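Local atomic coordinates of aerobactin synthase IucA (Klebsiella pneumoniae subsp. pneumoniae, PDB entry 5JM8), a protein that probably catalyses an ATP-dependent condensation step in assembly of the siderophore aerobactin. Residues A[274-280]-A[345-351]; A[300-304]-A[324-330]. All blocks are in the same frame, centred on the assembly; numbering follows the deposited sequence.

Interaction 1: A[274-280]-A[345-351]; sequences RDMIKFS and LFALREN. With ATP (adenosine-5'-triphosphate), chain I.
Strands 275-279 and 345-350 run antiparallel; the axes of these short segments come within 4.4 Å, with their directions 148° apart. Met276 with Arg349 and Lys278 with Ala347 are hydrogen-bonded pairs. Asp275 with Glu350, Ile277 with Leu348 and Phe279 with Phe346 are non-hydrogen-bonded pairs. Ser280 N to Leu345 O and Asn351 N to Arg274 O extend the ladder at its ends. Lys278 and Arg349 rise from the same face of the sheet and meet the ATP phosphates. Lys278 is extended throughout, with CG opposite the backbone N (chi1 177°), which carries NZ out to the beta and gamma phosphates. Lys278 NZ donates to ATP O2B at 2.6 Å; its approach to O3G is too short to be trusted in detail. Arg349 bends at chi3. Arg349 NH2 donates to ATP O3G at 2.9 Å. Arg349 NH1 reaches ATP O1G at 3.3 Å. This face forms part of the ATP pocket of the IucA/IucC family enzyme. Asp447, a magnesium ligand, forms a salt bridge with Lys278. On the opposite face Ile277, Phe279, Phe346 and Leu348 form an apolar cluster. Ile277 CD1 lies over one face of the Phe346 ring, 3.8 Å from its centroid, in a CH-pi contact. Phe279 runs beside Phe346, pointing the same way, with Phe279 CD1 3.5 Å from Phe346 CB. The two ring planes are inclined at 68°. Leu348 CD2 packs against Ile277 CD1 at 4.0 Å.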
ATOM      1  N   ARG A 274      -4.425 -17.855  -2.916  1.00 16.77           N
ATOM      2  CA  ARG A 274      -4.056 -18.664  -1.769  1.00 20.22           C
ATOM      3  C   ARG A 274      -3.222 -19.863  -2.205  1.00 21.67           C
ATOM      4  O   ARG A 274      -2.469 -20.433  -1.414  1.00 21.76           O
ATOM      5  CB  ARG A 274      -5.315 -19.123  -1.036  1.00 27.84           C
ATOM      6  CG  ARG A 274      -5.069 -19.813   0.289  1.00 33.58           C
ATOM      7  CD  ARG A 274      -6.377 -19.977   1.049  1.00 39.54           C
ATOM      8  NE  ARG A 274      -7.007 -18.691   1.344  1.00 41.85           N
ATOM      9  CZ  ARG A 274      -6.701 -17.930   2.391  1.00 40.32           C
ATOM     10  NH1 ARG A 274      -5.768 -18.316   3.255  1.00 39.71           N
ATOM     11  NH2 ARG A 274      -7.329 -16.776   2.574  1.00 38.55           N
ATOM     12  N   ASP A 275      -3.364 -20.231  -3.476  1.00 21.65           N
ATOM     13  CA  ASP A 275      -2.656 -21.373  -4.041  1.00 22.60           C
ATOM     14  C   ASP A 275      -1.820 -20.988  -5.256  1.00 23.08           C
ATOM     15  O   ASP A 275      -2.234 -20.165  -6.074  1.00 24.11           O
ATOM     16  CB  ASP A 275      -3.648 -22.467  -4.443  1.00 23.14           C
ATOM     17  CG  ASP A 275      -4.301 -23.131  -3.252  1.00 26.86           C
ATOM     18  OD1 ASP A 275      -3.612 -23.346  -2.234  1.00 28.59           O
ATOM     19  OD2 ASP A 275      -5.507 -23.441  -3.336  1.00 29.11           O
ATOM     20  N   MET A 276      -0.637 -21.584  -5.354  1.00 24.24           N
ATOM     21  CA  MET A 276       0.107 -21.605  -6.603  1.00 19.72           C
ATOM     22  C   MET A 276      -0.364 -22.826  -7.382  1.00 19.60           C
ATOM     23  O   MET A 276      -1.010 -23.712  -6.820  1.00 20.83           O
ATOM     24  CB  MET A 276       1.615 -21.670  -6.358  1.00 19.52           C
ATOM     25  CG  MET A 276       2.188 -20.477  -5.622  1.00 14.53           C
ATOM     26  SD  MET A 276       3.985 -20.536  -5.594  1.00 15.56           S
ATOM     27  CE  MET A 276       4.360 -19.263  -4.391  1.00 13.55           C
ATOM     28  N   ILE A 277      -0.042 -22.878  -8.670  1.00 18.02           N
ATOM     29  CA  ILE A 277      -0.422 -24.021  -9.485  1.00 17.33           C
ATOM     30  C   ILE A 277       0.754 -24.487 -10.345  1.00 17.33           C
ATOM     31  O   ILE A 277       1.460 -23.682 -10.953  1.00 16.87           O
ATOM     32  CB  ILE A 277      -1.651 -23.687 -10.359  1.00 17.65           C
ATOM     33  CG1 ILE A 277      -2.176 -24.944 -11.054  1.00 18.50           C
ATOM     34  CG2 ILE A 277      -1.324 -22.583 -11.357  1.00 17.20           C
ATOM     35  CD1 ILE A 277      -3.627 -24.841 -11.466  1.00 19.00           C
ATOM     36  N   LYS A 278       0.967 -25.800 -10.349  1.00 17.67           N
ATOM     37  CA  LYS A 278       2.066 -26.425 -11.076  1.00 20.73           C
ATOM     38  C   LYS A 278       1.515 -27.378 -12.129  1.00 21.82           C
ATOM     39  O   LYS A 278       1.044 -28.467 -11.803  1.00 20.79           O
ATOM     40  CB  LYS A 278       2.982 -27.171 -10.107  1.00 19.11           C
ATOM     41  CG  LYS A 278       4.129 -27.916 -10.762  1.00 19.79           C
ATOM     42  CD  LYS A 278       5.050 -28.515  -9.711  1.00 18.36           C
ATOM     43  CE  LYS A 278       6.177 -29.315 -10.336  1.00 18.45           C
ATOM     44  NZ  LYS A 278       7.139 -29.800  -9.312  1.00 18.47           N
ATOM     45  N   PHE A 279       1.582 -26.962 -13.391  1.00 21.96           N
ATOM     46  CA  PHE A 279       0.947 -27.694 -14.480  1.00 23.14           C
ATOM     47  C   PHE A 279       1.837 -28.770 -15.083  1.00 24.15           C
ATOM     48  O   PHE A 279       3.063 -28.653 -15.095  1.00 22.65           O
ATOM     49  CB  PHE A 279       0.528 -26.735 -15.598  1.00 23.03           C
ATOM     50  CG  PHE A 279      -0.605 -25.822 -15.231  1.00 23.26           C
ATOM     51  CD1 PHE A 279      -1.901 -26.301 -15.145  1.00 19.52           C
ATOM     52  CD2 PHE A 279      -0.376 -24.477 -14.997  1.00 22.63           C
ATOM     53  CE1 PHE A 279      -2.942 -25.458 -14.818  1.00 19.37           C
ATOM     54  CE2 PHE A 279      -1.416 -23.630 -14.672  1.00 18.01           C
ATOM     55  CZ  PHE A 279      -2.698 -24.120 -14.583  1.00 18.61           C
ATOM     56  N   SER A 280       1.195 -29.819 -15.588  1.00 25.64           N
ATOM     57  CA  SER A 280       1.845 -30.763 -16.481  1.00 26.25           C
ATOM     58  C   SER A 280       2.038 -30.052 -17.813  1.00 24.47           C
ATOM     59  O   SER A 280       1.071 -29.815 -18.535  1.00 27.55           O
ATOM     60  CB  SER A 280       1.003 -32.031 -16.645  1.00 22.23           C
ATOM     61  OG  SER A 280       1.664 -32.990 -17.447  1.00 22.83           O
ATOM     62  N   LEU A 345      -2.853 -32.750 -16.109  1.00 28.88           N
ATOM     63  CA  LEU A 345      -2.632 -32.683 -14.667  1.00 24.73           C
ATOM     64  C   LEU A 345      -2.079 -31.344 -14.198  1.00 27.02           C
ATOM     65  O   LEU A 345      -1.325 -30.681 -14.908  1.00 24.84           O
ATOM     66  CB  LEU A 345      -1.666 -33.784 -14.227  1.00 24.85           C
ATOM     67  CG  LEU A 345      -2.158 -35.229 -14.295  1.00 32.90           C
ATOM     68  CD1 LEU A 345      -0.997 -36.177 -14.053  1.00 38.26           C
ATOM     69  CD2 LEU A 345      -3.267 -35.477 -13.290  1.00 34.34           C
ATOM     70  N   PHE A 346      -2.477 -30.962 -12.991  1.00 28.61           N
ATOM     71  CA  PHE A 346      -1.817 -29.893 -12.258  1.00 27.36           C
ATOM     72  C   PHE A 346      -1.869 -30.221 -10.777  1.00 29.42           C
ATOM     73  O   PHE A 346      -2.684 -31.038 -10.345  1.00 29.88           O
ATOM     74  CB  PHE A 346      -2.468 -28.535 -12.531  1.00 25.45           C
ATOM     75  CG  PHE A 346      -3.882 -28.422 -12.034  1.00 26.56           C
ATOM     76  CD1 PHE A 346      -4.148 -28.160 -10.700  1.00 20.60           C
ATOM     77  CD2 PHE A 346      -4.947 -28.562 -12.907  1.00 25.26           C
ATOM     78  CE1 PHE A 346      -5.448 -28.057 -10.245  1.00 20.99           C
ATOM     79  CE2 PHE A 346      -6.249 -28.455 -12.458  1.00 22.52           C
ATOM     80  CZ  PHE A 346      -6.498 -28.200 -11.125  1.00 21.60           C
ATOM     81  N   ALA A 347      -1.000 -29.581 -10.006  1.00 27.90           N
ATOM     82  CA  ALA A 347      -1.022 -29.705  -8.558  1.00 20.23           C
ATOM     83  C   ALA A 347      -1.115 -28.322  -7.939  1.00 19.39           C
ATOM     84  O   ALA A 347      -0.604 -27.349  -8.493  1.00 22.23           O
ATOM     85  CB  ALA A 347       0.209 -30.434  -8.066  1.00 20.27           C
ATOM     86  N   LEU A 348      -1.780 -28.238  -6.794  1.00 21.71           N
ATOM     87  CA  LEU A 348      -1.958 -26.969  -6.102  1.00 23.15           C
ATOM     88  C   LEU A 348      -0.990 -26.850  -4.935  1.00 22.89           C
ATOM     89  O   LEU A 348      -0.956 -27.707  -4.052  1.00 22.87           O
ATOM     90  CB  LEU A 348      -3.396 -26.825  -5.611  1.00 25.45           C
ATOM     91  CG  LEU A 348      -4.461 -26.722  -6.705  1.00 24.42           C
ATOM     92  CD1 LEU A 348      -5.843 -26.759  -6.083  1.00 23.78           C
ATOM     93  CD2 LEU A 348      -4.283 -25.462  -7.542  1.00 23.93           C
ATOM     94  N   ARG A 349      -0.216 -25.770  -4.943  1.00 23.30           N
ATOM     95  CA  ARG A 349       0.835 -25.544  -3.960  1.00 20.89           C
ATOM     96  C   ARG A 349       0.460 -24.386  -3.037  1.00 23.55           C
ATOM     97  O   ARG A 349      -0.014 -23.347  -3.496  1.00 23.32           O
ATOM     98  CB  ARG A 349       2.160 -25.267  -4.678  1.00 17.48           C
ATOM     99  CG  ARG A 349       3.306 -24.819  -3.792  1.00 16.96           C
ATOM    100  CD  ARG A 349       4.555 -24.580  -4.621  1.00 16.62           C
ATOM    101  NE  ARG A 349       5.037 -25.814  -5.235  1.00 18.04           N
ATOM    102  CZ  ARG A 349       5.751 -25.873  -6.355  1.00 19.08           C
ATOM    103  NH1 ARG A 349       6.072 -24.764  -7.011  1.00 20.84           N
ATOM    104  NH2 ARG A 349       6.138 -27.049  -6.827  1.00 19.31           N
ATOM    105  N   GLU A 350       0.664 -24.575  -1.736  1.00 22.61           N
ATOM    106  CA  GLU A 350       0.365 -23.541  -0.749  1.00 22.10           C
ATOM    107  C   GLU A 350       1.149 -22.265  -1.015  1.00 19.69           C
ATOM    108  O   GLU A 350       2.374 -22.296  -1.115  1.00 15.80           O
ATOM    109  CB  GLU A 350       0.678 -24.032   0.663  1.00 25.59           C
ATOM    110  CG  GLU A 350      -0.323 -25.020   1.221  1.00 31.92           C
ATOM    111  CD  GLU A 350       0.005 -25.434   2.644  1.00 36.42           C
ATOM    112  OE1 GLU A 350       1.163 -25.234   3.071  1.00 35.77           O
ATOM    113  OE2 GLU A 350      -0.896 -25.954   3.336  1.00 40.21           O
ATOM    114  N   ASN A 351       0.437 -21.148  -1.129  1.00 23.90           N
ATOM    115  CA  ASN A 351       1.084 -19.852  -1.265  1.00 20.74           C
ATOM    116  C   ASN A 351       1.258 -19.197   0.097  1.00 21.27           C
ATOM    117  O   ASN A 351       0.446 -18.374   0.518  1.00 20.74           O
ATOM    118  CB  ASN A 351       0.285 -18.935  -2.187  1.00 18.55           C
ATOM    119  CG  ASN A 351       0.982 -17.610  -2.427  1.00 20.08           C
ATOM    120  OD1 ASN A 351       2.193 -17.493  -2.237  1.00 24.89           O
ATOM    121  ND2 ASN A 351       0.220 -16.605  -2.841  1.00 17.66           N
TER
HETATM  122  PG  ATP I 600       8.862 -26.455  -9.202  1.00 22.37           P
HETATM  123  O1G ATP I 600       7.848 -25.457  -9.700  1.00 24.72           O
HETATM  124  O2G ATP I 600       9.856 -25.871  -8.227  1.00 20.96           O
HETATM  125  O3G ATP I 600       8.262 -27.758  -8.734  1.00 21.42           O
HETATM  126  PB  ATP I 600      10.254 -28.237 -11.031  1.00 20.20           P
HETATM  127  O1B ATP I 600      10.272 -28.192 -12.538  1.00 18.42           O
HETATM  128  O2B ATP I 600       9.494 -29.340 -10.328  1.00 21.30           O
HETATM  129  O3B ATP I 600       9.779 -26.783 -10.497  1.00 19.89           O
HETATM  130  PA  ATP I 600      12.947 -29.212 -11.020  1.00 20.96           P
HETATM  131  O1A ATP I 600      12.313 -30.470 -11.559  1.00 22.14           O
HETATM  132  O2A ATP I 600      13.970 -29.304  -9.915  1.00 22.54           O
HETATM  133  O3A ATP I 600      11.779 -28.231 -10.503  1.00 17.12           O
HETATM  134  O5' ATP I 600      13.612 -28.367 -12.214  1.00 17.54           O
HETATM  135  C5' ATP I 600      14.237 -27.131 -11.885  1.00 18.23           C
HETATM  136  C4' ATP I 600      14.142 -26.127 -13.025  1.00 21.42           C
HETATM  137  O4' ATP I 600      14.844 -24.946 -12.634  1.00 23.54           O
HETATM  138  C3' ATP I 600      14.768 -26.624 -14.319  1.00 25.86           C
HETATM  139  O3' ATP I 600      13.849 -26.431 -15.403  1.00 28.86           O
HETATM  140  C2' ATP I 600      16.025 -25.796 -14.511  1.00 25.50           C
HETATM  141  O2' ATP I 600      16.184 -25.373 -15.864  1.00 27.40           O
HETATM  142  C1' ATP I 600      15.837 -24.594 -13.600  1.00 23.79           C
HETATM  143  N9  ATP I 600      17.090 -24.230 -12.902  1.00 22.48           N
HETATM  144  C8  ATP I 600      17.690 -23.033 -13.009  1.00 23.20           C
HETATM  145  N7  ATP I 600      18.818 -22.992 -12.257  1.00 20.97           N
HETATM  146  C5  ATP I 600      18.943 -24.187 -11.653  1.00 18.75           C
HETATM  147  C6  ATP I 600      19.909 -24.804 -10.723  1.00 17.52           C
HETATM  148  N6  ATP I 600      20.979 -24.091 -10.299  1.00 14.71           N
HETATM  149  N1  ATP I 600      19.680 -26.078 -10.329  1.00 19.07           N
HETATM  150  C2  ATP I 600      18.611 -26.778 -10.757  1.00 18.80           C
HETATM  151  N3  ATP I 600      17.696 -26.271 -11.604  1.00 17.66           N
HETATM  152  C4  ATP I 600      17.803 -25.005 -12.081  1.00 19.00           C

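Interaction 2: A[300-304]-A[324-330]; sequences GMRLA and VMQEDGW
One side of helix 294-306 packs on the segment that leads into strand 329-334, within the IucA/IucC family region. Gly300 meets the turn at Glu327: its C lies 3.3 Å from Glu327 O. One helical turn later, Ala304 CB touches Asp328 CB at 3.6 Å. Met301 folds back toward the segment through bends at chi2 (-60°) and chi3 (-58°). This puts Met301 SD against the peptide between Asp328 and Gly329, 3.4 Å from Asp328 C. Met301 CG meets the edge of the Trp330 indole in the ring plane, 3.5 Å from Trp330 CD1. Met301 SD also approaches the edge of the five-membered ring of Trp330, 4.9 Å from its centroid, a Met-aromatic contact. Gln326 bends at chi2 (-64°) and brings OE1 against the helix backbone, 3.4 Å from Ala304 CA. The Ala304 N-H is poorly angled for that oxygen and bonds instead to Gly300 O within the helix. Leu303 CG packs on the same OE1. Leu303 CD2 and Val324 CG1 meet tip to tip at 4.1 Å. The acids have partners elsewhere: Glu327 accepts a bond from Cys448 N, and Asp328 forms a salt bridge with Arg201. Trp312 of helix 310-318 touches Leu303, Val324 and Gln326. Strand 422-424 meets Leu303 and Val324, while strand 345-350 is the neighbour of strand 329-334.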
ATOM      1  N   GLY A 300       3.338 -35.434  -3.299  1.00 25.81           N
ATOM      2  CA  GLY A 300       2.963 -34.208  -2.623  1.00 24.58           C
ATOM      3  C   GLY A 300       1.873 -34.471  -1.607  1.00 25.11           C
ATOM      4  O   GLY A 300       1.917 -33.964  -0.487  1.00 24.69           O
ATOM      5  N   MET A 301       0.889 -35.270  -2.006  1.00 23.73           N
ATOM      6  CA  MET A 301      -0.191 -35.665  -1.111  1.00 27.50           C
ATOM      7  C   MET A 301       0.371 -36.437   0.074  1.00 29.13           C
ATOM      8  O   MET A 301      -0.006 -36.203   1.221  1.00 30.46           O
ATOM      9  CB  MET A 301      -1.222 -36.524  -1.849  1.00 29.99           C
ATOM     10  CG  MET A 301      -1.958 -35.814  -2.976  1.00 29.53           C
ATOM     11  SD  MET A 301      -2.902 -34.374  -2.445  1.00 26.69           S
ATOM     12  CE  MET A 301      -4.012 -35.087  -1.234  1.00 24.87           C
ATOM     13  N   ARG A 302       1.279 -37.361  -0.224  1.00 28.17           N
ATOM     14  CA  ARG A 302       1.909 -38.199   0.788  1.00 25.90           C
ATOM     15  C   ARG A 302       2.598 -37.354   1.852  1.00 27.02           C
ATOM     16  O   ARG A 302       2.434 -37.586   3.050  1.00 28.76           O
ATOM     17  CB  ARG A 302       2.916 -39.146   0.128  1.00 25.93           C
ATOM     18  CG  ARG A 302       3.649 -40.067   1.090  1.00 26.61           C
ATOM     19  CD  ARG A 302       4.456 -41.119   0.348  1.00 27.28           C
ATOM     20  NE  ARG A 302       3.611 -41.921  -0.534  1.00 28.16           N
ATOM     21  CZ  ARG A 302       3.703 -41.953  -1.862  1.00 32.36           C
ATOM     22  NH1 ARG A 302       4.624 -41.244  -2.505  1.00 33.36           N
ATOM     23  NH2 ARG A 302       2.869 -42.717  -2.555  1.00 34.35           N
ATOM     24  N   LEU A 303       3.364 -36.367   1.404  1.00 23.63           N
ATOM     25  CA  LEU A 303       4.060 -35.463   2.308  1.00 26.18           C
ATOM     26  C   LEU A 303       3.067 -34.569   3.049  1.00 24.84           C
ATOM     27  O   LEU A 303       3.272 -34.233   4.214  1.00 26.19           O
ATOM     28  CB  LEU A 303       5.072 -34.612   1.533  1.00 24.46           C
ATOM     29  CG  LEU A 303       5.960 -33.661   2.340  1.00 24.93           C
ATOM     30  CD1 LEU A 303       6.830 -34.427   3.328  1.00 24.75           C
ATOM     31  CD2 LEU A 303       6.821 -32.820   1.409  1.00 20.25           C
ATOM     32  N   ALA A 304       1.989 -34.191   2.368  1.00 23.21           N
ATOM     33  CA  ALA A 304       0.984 -33.312   2.957  1.00 22.11           C
ATOM     34  C   ALA A 304       0.206 -34.017   4.066  1.00 27.80           C
ATOM     35  O   ALA A 304      -0.069 -33.426   5.109  1.00 28.30           O
ATOM     36  CB  ALA A 304       0.035 -32.808   1.885  1.00 21.94           C
ATOM     37  N   VAL A 324       7.605 -25.919   4.633  1.00 16.13           N
ATOM     38  CA  VAL A 324       7.485 -26.607   3.356  1.00 16.41           C
ATOM     39  C   VAL A 324       6.177 -26.158   2.710  1.00 16.33           C
ATOM     40  O   VAL A 324       5.132 -26.149   3.362  1.00 16.57           O
ATOM     41  CB  VAL A 324       7.506 -28.146   3.522  1.00 17.30           C
ATOM     42  CG1 VAL A 324       7.248 -28.839   2.192  1.00 17.65           C
ATOM     43  CG2 VAL A 324       8.835 -28.598   4.098  1.00 17.43           C
ATOM     44  N   MET A 325       6.241 -25.759   1.442  1.00 17.21           N
ATOM     45  CA  MET A 325       5.036 -25.437   0.680  1.00 16.31           C
ATOM     46  C   MET A 325       4.350 -26.726   0.243  1.00 17.12           C
ATOM     47  O   MET A 325       4.749 -27.351  -0.740  1.00 17.73           O
ATOM     48  CB  MET A 325       5.367 -24.575  -0.539  1.00 15.78           C
ATOM     49  CG  MET A 325       5.600 -23.110  -0.219  1.00 15.64           C
ATOM     50  SD  MET A 325       6.152 -22.177  -1.659  1.00 18.09           S
ATOM     51  CE  MET A 325       5.994 -20.495  -1.062  1.00 17.42           C
ATOM     52  N   GLN A 326       3.319 -27.115   0.984  1.00 18.61           N
ATOM     53  CA  GLN A 326       2.649 -28.391   0.765  1.00 22.65           C
ATOM     54  C   GLN A 326       1.818 -28.392  -0.505  1.00 24.12           C
ATOM     55  O   GLN A 326       1.018 -27.484  -0.743  1.00 23.55           O
ATOM     56  CB  GLN A 326       1.753 -28.735   1.956  1.00 18.75           C
ATOM     57  CG  GLN A 326       2.493 -28.918   3.270  1.00 18.77           C
ATOM     58  CD  GLN A 326       3.449 -30.094   3.247  1.00 22.85           C
ATOM     59  OE1 GLN A 326       3.349 -30.977   2.395  1.00 24.74           O
ATOM     60  NE2 GLN A 326       4.388 -30.107   4.185  1.00 20.37           N
ATOM     61  N   GLU A 327       2.018 -29.426  -1.315  1.00 23.26           N
ATOM     62  CA  GLU A 327       1.204 -29.656  -2.497  1.00 23.63           C
ATOM     63  C   GLU A 327       0.086 -30.634  -2.140  1.00 26.35           C
ATOM     64  O   GLU A 327       0.124 -31.805  -2.520  1.00 31.08           O
ATOM     65  CB  GLU A 327       2.066 -30.189  -3.642  1.00 23.55           C
ATOM     66  CG  GLU A 327       3.218 -29.264  -4.006  1.00 28.18           C
ATOM     67  CD  GLU A 327       4.223 -29.909  -4.940  1.00 33.65           C
ATOM     68  OE1 GLU A 327       3.891 -30.946  -5.554  1.00 34.95           O
ATOM     69  OE2 GLU A 327       5.353 -29.383  -5.050  1.00 35.00           O
ATOM     70  N   ASP A 328      -0.908 -30.133  -1.408  1.00 24.14           N
ATOM     71  CA  ASP A 328      -1.926 -30.979  -0.791  1.00 24.08           C
ATOM     72  C   ASP A 328      -3.179 -31.117  -1.651  1.00 28.55           C
ATOM     73  O   ASP A 328      -4.265 -31.392  -1.139  1.00 32.63           O
ATOM     74  CB  ASP A 328      -2.307 -30.421   0.587  1.00 20.99           C
ATOM     75  CG  ASP A 328      -2.770 -28.974   0.531  1.00 20.91           C
ATOM     76  OD1 ASP A 328      -3.069 -28.479  -0.576  1.00 21.72           O
ATOM     77  OD2 ASP A 328      -2.840 -28.330   1.599  1.00 19.92           O
ATOM     78  N   GLY A 329      -3.030 -30.920  -2.958  1.00 28.20           N
ATOM     79  CA  GLY A 329      -4.147 -31.051  -3.872  1.00 26.96           C
ATOM     80  C   GLY A 329      -3.703 -31.153  -5.315  1.00 28.36           C
ATOM     81  O   GLY A 329      -2.702 -30.556  -5.712  1.00 33.02           O
ATOM     82  N   TRP A 330      -4.449 -31.919  -6.101  1.00 30.45           N
ATOM     83  CA  TRP A 330      -4.166 -32.063  -7.523  1.00 27.05           C
ATOM     84  C   TRP A 330      -5.418 -32.481  -8.269  1.00 28.20           C
ATOM     85  O   TRP A 330      -6.360 -33.010  -7.680  1.00 31.73           O
ATOM     86  CB  TRP A 330      -3.055 -33.087  -7.762  1.00 25.37           C
ATOM     87  CG  TRP A 330      -3.425 -34.491  -7.378  1.00 24.26           C
ATOM     88  CD1 TRP A 330      -3.186 -35.103  -6.183  1.00 24.51           C
ATOM     89  CD2 TRP A 330      -4.094 -35.461  -8.196  1.00 26.05           C
ATOM     90  NE1 TRP A 330      -3.666 -36.390  -6.203  1.00 26.31           N
ATOM     91  CE2 TRP A 330      -4.228 -36.634  -7.428  1.00 26.14           C
ATOM     92  CE3 TRP A 330      -4.594 -35.450  -9.502  1.00 27.27           C
ATOM     93  CZ2 TRP A 330      -4.840 -37.785  -7.922  1.00 27.33           C
ATOM     94  CZ3 TRP A 330      -5.201 -36.593  -9.991  1.00 27.88           C
ATOM     95  CH2 TRP A 330      -5.318 -37.744  -9.202  1.00 29.77           C
TER

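In the fold
Both contacts are buried and lie on the same side of the chain's centre, about 10 Å apart between centres. They share one sheet, in which strand 345-350 of interaction 1 neighbours strand 329-334 of interaction 2. Leu348 N probably bonds to Gly329 O across that boundary. Interaction 1 joins strand to strand by a backbone ladder, with phosphate-binding charges on one face and apolar side chains on the other. Interaction 2 joins a helix to the approach of a strand by van der Waals and sulfur contacts. The salt bridge from Glu327 to Arg349 ties the two together and makes Glu327 a second-shell partner of an ATP-binding side chain.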